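Local coordinates for protein transcriptional regulator (NtrC family) (Aquifex aeolicus, PDB 3DZD) that probably activates sigma54-dependent transcription as an NtrC-family response regulator whose AAA+ ATPase domain holds ADP in this inactive state, at residues Glu127-Val132 against Lys165-Arg170; Leu139-Leu144 against Ile296-Leu301; Gly180-Leu185 against Gln223-Leu228. All coordinates share one frame; numbering follows the deposited sequence.

Running from the N terminus, after helix 105-119 the chain lays the loop 127-132 against the start of helix 165-176. This is contact 1, and it closes a loop containing helix 136-149 and strand 155-158. Contact 2 opens within that loop, at residues 139-144, and closes only at 296-301, so the two cross; they also touch, V168 and K165 meeting L298. Contact 3 follows contact 1 in series and pairs strand 182-186 with strand 225-229, nested inside the long excursion closed by contact 2. Contacts 2 and 3 thus engage the two outermost strands of one parallel sheet, while the helix of contact 1 packs against both contacts, beside the bound ADP.

Contact 1 of 3, residues Glu127-Val132 against Lys165-Arg170; sequences EEIEFV and KEIVAR. With ADP (adenosine-5'-diphosphate), chain C.
An extended, irregular loop, E127-V132, runs past the first turns of helix 165-176, coming nearest at F131 and I167, whose CA atoms lie 6.9 Å apart. The helix begins at the lysine of the P-loop (Walker A motif), and the two segments hold the ADP between them. The first N-H groups of the helix grip the beta-phosphate: K165 N gives a nearly straight bond to ADP O3B (3.0 Å), and E166 N a weak one to O1B. Beyond, the loop backbone reads the adenine, V132 N donating to ADP N1 (2.9 Å, 171°) while V132 O accepts from N6. Isoleucine and valine methyls, with the F131 ring, fill the gap between loop and helix as apolar support for the adenine. I129 CG2 meets I167 CG2 at 3.7 Å, the side chains running antiparallel. I129 CD1 touches R170 CB at 3.5 Å, where the chains are nearly perpendicular. R170 stretches to E166, whose OE2 lies in the guanidinium plane, in a salt bridge with NE. F131 rests obliquely on I167 CG2 and V168 CG2 and turns its ring edge to ADP N6. I167 CD1 presses on one adenine face, 3.2 Å from ADP C4.

Contact 2 of 3, residues Leu139-Leu144 against Ile296-Leu301; sequences LEIKRL and IYLPPL
Apolar contacts carry the meeting of helix segment 139-144 with I296-L301, and I141 makes most of them. Its CG1 stands anti to the carbonyl carbon (chi1 -70°) and the chain continues extended through chi2 (164°), so CD1 reaches the backbone of Y297 and the side chains of L298 and P299. There CD1 meets L298 CD2 at 3.3 Å, a tight fit between two nearly perpendicular side chains, and it also lies 4.0 Å from P299 CD. Nearer the backbone, the I141 fork of CG1 and CG2 straddles I296 CG2, which sits 4.1 Å from each branch. One helical turn on, L144 adds a smaller touch: with its CG anti to the backbone N, CD2 comes within 3.8 Å of I296 CG1, the two chains running antiparallel alongside one another. Beta-branched I296 suits a strand, and its two branches divide the work: CG2 meets I141 while CG1 meets L144. That strand, 294-297, is an outermost member of the parallel sheet of the P-loop AAA+ fold; I296 bonds through its backbone to L156 and T158 of the neighbouring strand, and packs also on V168 and I172 of the P-loop helix. Apolar-to-polar contact is confined to the main chain, where I141 CD1 lies 3.3 Å from Y297 O. K142 has its partners elsewhere: NZ is hydrogen-bonded to G133 O, and it makes a cation-pi contact with F131. The backbone of L298 still bonds to T158, and the next residue, P299, has no N-H to donate.

Contact 3 of 3, residues Gly180-Leu185 against Gln223-Leu228; sequences GAFVDL and QGTLFL
F182 and F227 stand shoulder to shoulder on neighbouring parallel strands, with F182 CZ set 3.5 Å from F227 CB. F182, paired with T225, and F227, paired with D184, fall on the same face of the sheet by register; CG anti to the backbone N (chi1 -178° and 176°) then swings both rings the same way. F227 in turn offers the edge of its ring to D184 CB, which lies in the ring plane 3.7 Å from F227 CD2. D184 OD2 lies close to E166 OE1, like charges that would probably raise the proton affinity of one carboxylate, although R170, bridged to E166, may offset part of the effect. Helix 165-176, the P-loop helix, covers this face: A169 touches both rings, and T225 OG1 bonds to H173 ND1. On the other face V183 CG1 meets L226 CD1 obliquely at 3.7 Å, while L185 CB packs more loosely on L228 CD2. These four are buried, so side chains without polar groups fill the face with no hydrogen bonds to satisfy. Strand 225-229, with its apolar run leading to D229, is consistent with the Walker B strand of an AAA+ domain. Between the strands runs a parallel ladder: V183 N to T225 O, F227 N to V183 O (2.7 Å) and L185 N to F227 O (2.8 Å), all nearly along the C=O axis, with T225 N to A181 O (3.0 Å) before them. Before the strands proper, G180 N bonds to Q223 O from above the carbonyl plane; a CB on G180 would run into Q223 C and G224 N, and one on G224 into A181 O, which suits the lack of a side chain at both. Near-straight ladder bonds thus satisfy the facing main-chain groups, leaving side chains to pack, aromatic toward helix 165-176 and aliphatic toward helix 217-220.

Contact 1 of 3, residues Glu127-Val132 against Lys165-Arg170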
loop_
_atom_site.group_PDB
_atom_site.type_symbol
_atom_site.label_atom_id
_atom_site.label_comp_id
_atom_site.label_asym_id
_atom_site.label_seq_id
_atom_site.Cartn_x
_atom_site.Cartn_y
_atom_site.Cartn_z
ATOM N N GLU A 127 3.728 -3.253 9.131
ATOM C CA GLU A 127 4.743 -4.292 9.001
ATOM C C GLU A 127 6.006 -4.037 9.824
ATOM O O GLU A 127 6.553 -2.936 9.808
ATOM C CB GLU A 127 5.134 -4.443 7.531
ATOM C CG GLU A 127 6.463 -5.140 7.316
ATOM C CD GLU A 127 7.302 -4.473 6.242
ATOM O OE1 GLU A 127 7.036 -3.292 5.928
ATOM O OE2 GLU A 127 8.230 -5.123 5.718
ATOM N N GLU A 128 6.458 -5.058 10.549
ATOM C CA GLU A 128 7.786 -5.039 11.152
ATOM C C GLU A 128 8.746 -5.725 10.197
ATOM O O GLU A 128 8.336 -6.542 9.370
ATOM C CB GLU A 128 7.809 -5.762 12.499
ATOM C CG GLU A 128 7.160 -5.006 13.646
ATOM C CD GLU A 128 5.719 -5.423 13.884
ATOM O OE1 GLU A 128 5.173 -6.183 13.054
ATOM O OE2 GLU A 128 5.132 -4.997 14.903
ATOM N N ILE A 129 10.026 -5.393 10.306
ATOM C CA ILE A 129 11.033 -5.995 9.438
ATOM C C ILE A 129 11.986 -6.852 10.249
ATOM O O ILE A 129 12.590 -6.381 11.211
ATOM C CB ILE A 129 11.837 -4.928 8.678
ATOM C CG1 ILE A 129 10.932 -4.161 7.715
ATOM C CG2 ILE A 129 12.973 -5.564 7.910
ATOM C CD1 ILE A 129 11.585 -2.929 7.153
ATOM N N GLU A 130 12.116 -8.112 9.857
ATOM C CA GLU A 130 13.002 -9.037 10.548
ATOM C C GLU A 130 14.408 -8.953 9.974
ATOM O O GLU A 130 14.621 -9.156 8.779
ATOM C CB GLU A 130 12.476 -10.465 10.421
ATOM C CG GLU A 130 11.013 -10.630 10.818
ATOM C CD GLU A 130 10.820 -10.786 12.317
ATOM O OE1 GLU A 130 11.833 -10.930 13.040
ATOM O OE2 GLU A 130 9.653 -10.767 12.767
ATOM N N PHE A 131 15.368 -8.646 10.832
ATOM C CA PHE A 131 16.757 -8.584 10.415
ATOM C C PHE A 131 17.567 -9.400 11.393
ATOM O O PHE A 131 18.088 -8.877 12.369
ATOM C CB PHE A 131 17.235 -7.143 10.402
ATOM C CG PHE A 131 18.603 -6.975 9.842
ATOM C CD1 PHE A 131 19.387 -5.885 10.200
ATOM C CD2 PHE A 131 19.117 -7.915 8.963
ATOM C CE1 PHE A 131 20.656 -5.728 9.678
ATOM C CE2 PHE A 131 20.385 -7.773 8.437
ATOM C CZ PHE A 131 21.160 -6.677 8.798
ATOM N N VAL A 132 17.664 -10.696 11.134
ATOM C CA VAL A 132 18.190 -11.621 12.127
ATOM C C VAL A 132 19.707 -11.767 12.048
ATOM O O VAL A 132 20.270 -11.903 10.959
ATOM C CB VAL A 132 17.518 -12.995 12.005
ATOM C CG1 VAL A 132 18.161 -13.989 12.962
ATOM C CG2 VAL A 132 16.034 -12.859 12.280
ATOM N N LYS A 165 20.540 -7.323 1.376
ATOM C CA LYS A 165 20.726 -5.928 1.008
ATOM C C LYS A 165 19.414 -5.138 0.966
ATOM O O LYS A 165 19.385 -3.977 1.345
ATOM C CB LYS A 165 21.478 -5.831 -0.320
ATOM C CG LYS A 165 22.943 -6.264 -0.213
ATOM C CD LYS A 165 23.623 -6.309 -1.574
ATOM C CE LYS A 165 23.078 -7.460 -2.399
ATOM N NZ LYS A 165 23.571 -7.383 -3.799
ATOM N N GLU A 166 18.331 -5.765 0.521
ATOM C CA GLU A 166 17.039 -5.089 0.491
ATOM C C GLU A 166 16.471 -4.855 1.893
ATOM O O GLU A 166 15.876 -3.808 2.171
ATOM C CB GLU A 166 16.024 -5.837 -0.382
ATOM C CG GLU A 166 14.601 -5.311 -0.206
ATOM C CD GLU A 166 13.602 -5.853 -1.226
ATOM O OE1 GLU A 166 13.967 -6.054 -2.410
ATOM O OE2 GLU A 166 12.430 -6.051 -0.833
ATOM N N ILE A 167 16.647 -5.825 2.779
ATOM C CA ILE A 167 16.206 -5.643 4.157
ATOM C C ILE A 167 16.855 -4.414 4.773
ATOM O O ILE A 167 16.190 -3.621 5.437
ATOM C CB ILE A 167 16.547 -6.832 5.044
ATOM C CG1 ILE A 167 15.739 -8.066 4.627
ATOM C CG2 ILE A 167 16.283 -6.482 6.487
ATOM C CD1 ILE A 167 15.864 -9.225 5.600
ATOM N N VAL A 168 18.161 -4.266 4.573
ATOM C CA VAL A 168 18.866 -3.141 5.154
ATOM C C VAL A 168 18.298 -1.836 4.594
ATOM O O VAL A 168 18.094 -0.866 5.333
ATOM C CB VAL A 168 20.380 -3.214 4.886
ATOM C CG1 VAL A 168 21.074 -1.980 5.450
ATOM C CG2 VAL A 168 20.964 -4.483 5.480
ATOM N N ALA A 169 18.045 -1.828 3.290
ATOM C CA ALA A 169 17.474 -0.674 2.601
ATOM C C ALA A 169 16.101 -0.264 3.165
ATOM O O ALA A 169 15.847 0.922 3.387
ATOM C CB ALA A 169 17.392 -0.940 1.105
ATOM N N ARG A 170 15.225 -1.235 3.403
ATOM C CA ARG A 170 13.924 -0.954 4.020
ATOM C C ARG A 170 14.070 -0.443 5.439
ATOM O O ARG A 170 13.344 0.459 5.868
ATOM C CB ARG A 170 13.025 -2.190 4.010
ATOM C CG ARG A 170 12.447 -2.501 2.643
ATOM C CD ARG A 170 11.494 -3.682 2.682
ATOM N NE ARG A 170 11.090 -4.042 1.323
ATOM C CZ ARG A 170 10.151 -3.397 0.630
ATOM N NH1 ARG A 170 9.510 -2.364 1.177
ATOM N NH2 ARG A 170 9.849 -3.785 -0.604
HETATM P PB ADP C . 19.739 -9.544 -1.575
HETATM O O1B ADP C . 18.786 -8.372 -1.462
HETATM O O2B ADP C . 19.979 -10.024 -2.990
HETATM O O3B ADP C . 21.026 -9.368 -0.828
HETATM P PA ADP C . 17.539 -10.891 -0.246
HETATM O O1A ADP C . 17.455 -10.237 1.105
HETATM O O2A ADP C . 16.569 -10.423 -1.311
HETATM O O3A ADP C . 19.067 -10.792 -0.781
HETATM O "O5'" ADP C . 17.330 -12.476 -0.061
HETATM C "C5'" ADP C . 17.283 -13.056 1.235
HETATM C "C4'" ADP C . 15.936 -13.685 1.532
HETATM O "O4'" ADP C . 15.981 -14.073 2.900
HETATM C "C3'" ADP C . 14.837 -12.645 1.479
HETATM O "O3'" ADP C . 13.577 -13.314 1.374
HETATM C "C2'" ADP C . 14.851 -11.975 2.827
HETATM O "O2'" ADP C . 13.485 -11.772 3.195
HETATM C "C1'" ADP C . 15.446 -13.032 3.733
HETATM N N9 ADP C . 16.542 -12.492 4.564
HETATM C C8 ADP C . 17.745 -12.096 4.110
HETATM N N7 ADP C . 18.542 -11.682 5.114
HETATM C C5 ADP C . 17.839 -11.813 6.252
HETATM C C6 ADP C . 18.092 -11.540 7.682
HETATM N N6 ADP C . 19.289 -11.041 8.093
HETATM N N1 ADP C . 17.103 -11.815 8.552
HETATM C C2 ADP C . 15.923 -12.316 8.140
HETATM N N3 ADP C . 15.618 -12.582 6.858
HETATM C C4 ADP C . 16.524 -12.353 5.886
#

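Contact 2 of 3, residues Leu139-Leu144 against Ile296-Leu301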
loop_
_atom_site.group_PDB
_atom_site.type_symbol
_atom_site.label_atom_id
_atom_site.label_comp_id
_atom_site.label_asym_id
_atom_site.label_seq_id
_atom_site.Cartn_x
_atom_site.Cartn_y
_atom_site.Cartn_z
ATOM N N LEU A 139 25.810 -6.899 14.189
ATOM C CA LEU A 139 25.431 -5.935 15.222
ATOM C C LEU A 139 25.990 -4.544 14.913
ATOM O O LEU A 139 25.351 -3.531 15.199
ATOM C CB LEU A 139 25.883 -6.411 16.607
ATOM C CG LEU A 139 25.220 -7.730 17.023
ATOM C CD1 LEU A 139 25.743 -8.229 18.360
ATOM C CD2 LEU A 139 23.688 -7.575 17.044
ATOM N N GLU A 140 27.176 -4.503 14.320
ATOM C CA GLU A 140 27.803 -3.247 13.928
ATOM C C GLU A 140 26.965 -2.523 12.865
ATOM O O GLU A 140 26.734 -1.322 12.962
ATOM C CB GLU A 140 29.218 -3.531 13.425
ATOM C CG GLU A 140 30.052 -2.316 13.084
ATOM C CD GLU A 140 31.427 -2.701 12.529
ATOM O OE1 GLU A 140 31.537 -3.783 11.892
ATOM O OE2 GLU A 140 32.402 -1.927 12.730
ATOM N N ILE A 141 26.504 -3.272 11.859
ATOM C CA ILE A 141 25.597 -2.748 10.829
ATOM C C ILE A 141 24.292 -2.243 11.468
ATOM O O ILE A 141 23.811 -1.152 11.154
ATOM C CB ILE A 141 25.302 -3.817 9.736
ATOM C CG1 ILE A 141 26.548 -4.070 8.879
ATOM C CG2 ILE A 141 24.115 -3.422 8.862
ATOM C CD1 ILE A 141 26.503 -5.328 8.051
ATOM N N LYS A 142 23.737 -3.027 12.388
ATOM C CA LYS A 142 22.483 -2.651 13.043
ATOM C C LYS A 142 22.569 -1.337 13.819
ATOM O O LYS A 142 21.584 -0.596 13.890
ATOM C CB LYS A 142 21.986 -3.771 13.955
ATOM C CG LYS A 142 21.458 -4.979 13.208
ATOM C CD LYS A 142 20.929 -6.036 14.163
ATOM C CE LYS A 142 20.220 -7.141 13.410
ATOM N NZ LYS A 142 20.080 -8.372 14.244
ATOM N N ARG A 143 23.741 -1.048 14.385
ATOM C CA ARG A 143 23.974 0.220 15.078
ATOM C C ARG A 143 24.211 1.365 14.098
ATOM O O ARG A 143 23.941 2.527 14.403
ATOM C CB ARG A 143 25.174 0.116 16.024
ATOM C CG ARG A 143 24.887 -0.628 17.317
ATOM C CD ARG A 143 26.086 -0.620 18.271
ATOM N NE ARG A 143 27.033 -1.699 17.993
ATOM C CZ ARG A 143 28.190 -1.524 17.362
ATOM N NH1 ARG A 143 28.538 -0.307 16.950
ATOM N NH2 ARG A 143 28.996 -2.558 17.148
ATOM N N LEU A 144 24.723 1.031 12.921
ATOM C CA LEU A 144 25.084 2.038 11.937
ATOM C C LEU A 144 23.854 2.577 11.208
ATOM O O LEU A 144 23.762 3.768 10.918
ATOM C CB LEU A 144 26.074 1.441 10.939
ATOM C CG LEU A 144 26.424 2.279 9.715
ATOM C CD1 LEU A 144 27.276 3.498 10.116
ATOM C CD2 LEU A 144 27.128 1.415 8.665
ATOM N N ILE A 296 27.755 0.631 3.221
ATOM C CA ILE A 296 27.598 -0.446 4.171
ATOM C C ILE A 296 28.005 -1.706 3.444
ATOM O O ILE A 296 27.616 -1.915 2.290
ATOM C CB ILE A 296 26.135 -0.611 4.621
ATOM C CG1 ILE A 296 25.631 0.653 5.307
ATOM C CG2 ILE A 296 25.984 -1.833 5.527
ATOM C CD1 ILE A 296 24.128 0.685 5.503
ATOM N N TYR A 297 28.784 -2.539 4.121
ATOM C CA TYR A 297 29.187 -3.828 3.588
ATOM C C TYR A 297 28.500 -4.944 4.368
ATOM O O TYR A 297 28.660 -5.032 5.579
ATOM C CB TYR A 297 30.708 -3.989 3.688
ATOM C CG TYR A 297 31.176 -5.360 3.283
ATOM C CD1 TYR A 297 31.220 -5.726 1.949
ATOM C CD2 TYR A 297 31.559 -6.292 4.229
ATOM C CE1 TYR A 297 31.636 -6.977 1.569
ATOM C CE2 TYR A 297 31.984 -7.541 3.866
ATOM C CZ TYR A 297 32.023 -7.884 2.533
ATOM O OH TYR A 297 32.434 -9.141 2.151
ATOM N N LEU A 298 27.724 -5.775 3.682
ATOM C CA LEU A 298 27.141 -6.965 4.299
ATOM C C LEU A 298 28.010 -8.175 4.014
ATOM O O LEU A 298 28.194 -8.540 2.862
ATOM C CB LEU A 298 25.736 -7.248 3.748
ATOM C CG LEU A 298 24.709 -6.129 3.842
ATOM C CD1 LEU A 298 23.314 -6.628 3.448
ATOM C CD2 LEU A 298 24.708 -5.540 5.249
ATOM N N PRO A 299 28.526 -8.817 5.063
ATOM C CA PRO A 299 29.379 -10.007 4.901
ATOM C C PRO A 299 28.600 -11.224 4.385
ATOM O O PRO A 299 27.407 -11.325 4.651
ATOM C CB PRO A 299 29.859 -10.303 6.329
ATOM C CG PRO A 299 29.231 -9.281 7.214
ATOM C CD PRO A 299 28.192 -8.539 6.467
ATOM N N PRO A 300 29.276 -12.151 3.683
ATOM C CA PRO A 300 28.615 -13.403 3.302
ATOM C C PRO A 300 28.130 -14.146 4.533
ATOM O O PRO A 300 28.640 -13.948 5.643
ATOM C CB PRO A 300 29.725 -14.203 2.623
ATOM C CG PRO A 300 30.774 -13.208 2.261
ATOM C CD PRO A 300 30.688 -12.123 3.274
ATOM N N LEU A 301 27.131 -14.991 4.332
ATOM C CA LEU A 301 26.561 -15.773 5.409
ATOM C C LEU A 301 27.625 -16.626 6.116
ATOM O O LEU A 301 27.610 -16.736 7.343
ATOM C CB LEU A 301 25.418 -16.640 4.874
ATOM C CG LEU A 301 24.801 -17.665 5.822
ATOM C CD1 LEU A 301 24.371 -17.026 7.125
ATOM C CD2 LEU A 301 23.615 -18.358 5.129
#

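Contact 3 of 3, residues Gly180-Leu185 against Gln223-Leu228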
loop_
_atom_site.group_PDB
_atom_site.type_symbol
_atom_site.label_atom_id
_atom_site.label_comp_id
_atom_site.label_asym_id
_atom_site.label_seq_id
_atom_site.Cartn_x
_atom_site.Cartn_y
_atom_site.Cartn_z
ATOM N N GLY A 180 7.104 9.264 2.051
ATOM C CA GLY A 180 6.876 8.690 0.740
ATOM C C GLY A 180 7.134 7.193 0.709
ATOM O O GLY A 180 7.525 6.597 1.711
ATOM N N ALA A 181 6.934 6.593 -0.460
ATOM C CA ALA A 181 6.983 5.143 -0.606
ATOM C C ALA A 181 8.400 4.599 -0.764
ATOM O O ALA A 181 9.339 5.338 -1.084
ATOM C CB ALA A 181 6.123 4.707 -1.790
ATOM N N PHE A 182 8.530 3.295 -0.530
ATOM C CA PHE A 182 9.762 2.566 -0.807
ATOM C C PHE A 182 9.600 1.913 -2.164
ATOM O O PHE A 182 8.832 0.968 -2.323
ATOM C CB PHE A 182 10.037 1.507 0.264
ATOM C CG PHE A 182 11.338 0.751 0.061
ATOM C CD1 PHE A 182 12.531 1.230 0.601
ATOM C CD2 PHE A 182 11.365 -0.446 -0.664
ATOM C CE1 PHE A 182 13.725 0.537 0.418
ATOM C CE2 PHE A 182 12.557 -1.143 -0.855
ATOM C CZ PHE A 182 13.738 -0.654 -0.312
ATOM N N VAL A 183 10.310 2.442 -3.149
ATOM C CA VAL A 183 10.233 1.947 -4.513
ATOM C C VAL A 183 11.507 1.163 -4.828
ATOM O O VAL A 183 12.601 1.717 -4.800
ATOM C CB VAL A 183 10.102 3.125 -5.495
ATOM C CG1 VAL A 183 10.045 2.637 -6.927
ATOM C CG2 VAL A 183 8.877 3.947 -5.161
ATOM N N ASP A 184 11.394 -0.130 -5.102
ATOM C CA ASP A 184 12.595 -0.854 -5.496
ATOM C C ASP A 184 12.612 -1.198 -6.981
ATOM O O ASP A 184 11.615 -1.633 -7.551
ATOM C CB ASP A 184 12.862 -2.072 -4.606
ATOM C CG ASP A 184 11.852 -3.183 -4.795
ATOM O OD1 ASP A 184 11.011 -3.089 -5.713
ATOM O OD2 ASP A 184 11.909 -4.162 -4.013
ATOM N N LEU A 185 13.754 -0.946 -7.606
ATOM C CA LEU A 185 13.958 -1.293 -9.002
ATOM C C LEU A 185 15.124 -2.270 -9.130
ATOM O O LEU A 185 16.235 -1.996 -8.663
ATOM C CB LEU A 185 14.235 -0.040 -9.831
ATOM C CG LEU A 185 14.593 -0.322 -11.292
ATOM C CD1 LEU A 185 13.556 -1.259 -11.924
ATOM C CD2 LEU A 185 14.713 0.963 -12.093
ATOM N N GLN A 223 9.347 11.927 -2.172
ATOM C CA GLN A 223 9.352 12.014 -0.710
ATOM C C GLN A 223 9.578 10.672 -0.019
ATOM O O GLN A 223 9.366 10.544 1.183
ATOM C CB GLN A 223 8.077 12.675 -0.190
ATOM C CG GLN A 223 7.838 14.069 -0.760
ATOM C CD GLN A 223 6.858 14.878 0.072
ATOM O OE1 GLN A 223 7.190 15.344 1.168
ATOM N NE2 GLN A 223 5.647 15.052 -0.443
ATOM N N GLY A 224 10.020 9.681 -0.785
ATOM C CA GLY A 224 10.364 8.387 -0.234
ATOM C C GLY A 224 11.782 7.957 -0.570
ATOM O O GLY A 224 12.695 8.773 -0.685
ATOM N N THR A 225 11.959 6.659 -0.745
ATOM C CA THR A 225 13.281 6.090 -0.944
ATOM C C THR A 225 13.241 5.206 -2.166
ATOM O O THR A 225 12.394 4.323 -2.278
ATOM C CB THR A 225 13.720 5.254 0.270
ATOM O OG1 THR A 225 13.845 6.108 1.415
ATOM C CG2 THR A 225 15.054 4.561 0.004
ATOM N N LEU A 226 14.144 5.472 -3.097
ATOM C CA LEU A 226 14.282 4.658 -4.292
ATOM C C LEU A 226 15.451 3.701 -4.077
ATOM O O LEU A 226 16.576 4.150 -3.870
ATOM C CB LEU A 226 14.559 5.557 -5.497
ATOM C CG LEU A 226 14.660 4.879 -6.857
ATOM C CD1 LEU A 226 13.284 4.445 -7.329
ATOM C CD2 LEU A 226 15.310 5.817 -7.863
ATOM N N PHE A 227 15.170 2.399 -4.114
ATOM C CA PHE A 227 16.190 1.354 -3.970
ATOM C C PHE A 227 16.545 0.765 -5.330
ATOM O O PHE A 227 15.716 0.119 -5.976
ATOM C CB PHE A 227 15.709 0.246 -3.023
ATOM C CG PHE A 227 16.665 -0.934 -2.897
ATOM C CD1 PHE A 227 17.977 -0.753 -2.498
ATOM C CD2 PHE A 227 16.229 -2.231 -3.152
ATOM C CE1 PHE A 227 18.838 -1.829 -2.372
ATOM C CE2 PHE A 227 17.085 -3.305 -3.028
ATOM C CZ PHE A 227 18.393 -3.106 -2.636
ATOM N N LEU A 228 17.780 1.000 -5.763
ATOM C CA LEU A 228 18.270 0.467 -7.028
ATOM C C LEU A 228 19.057 -0.814 -6.795
ATOM O O LEU A 228 20.240 -0.765 -6.445
ATOM C CB LEU A 228 19.166 1.493 -7.706
ATOM C CG LEU A 228 18.511 2.838 -8.025
ATOM C CD1 LEU A 228 19.540 3.829 -8.488
ATOM C CD2 LEU A 228 17.394 2.666 -9.074
#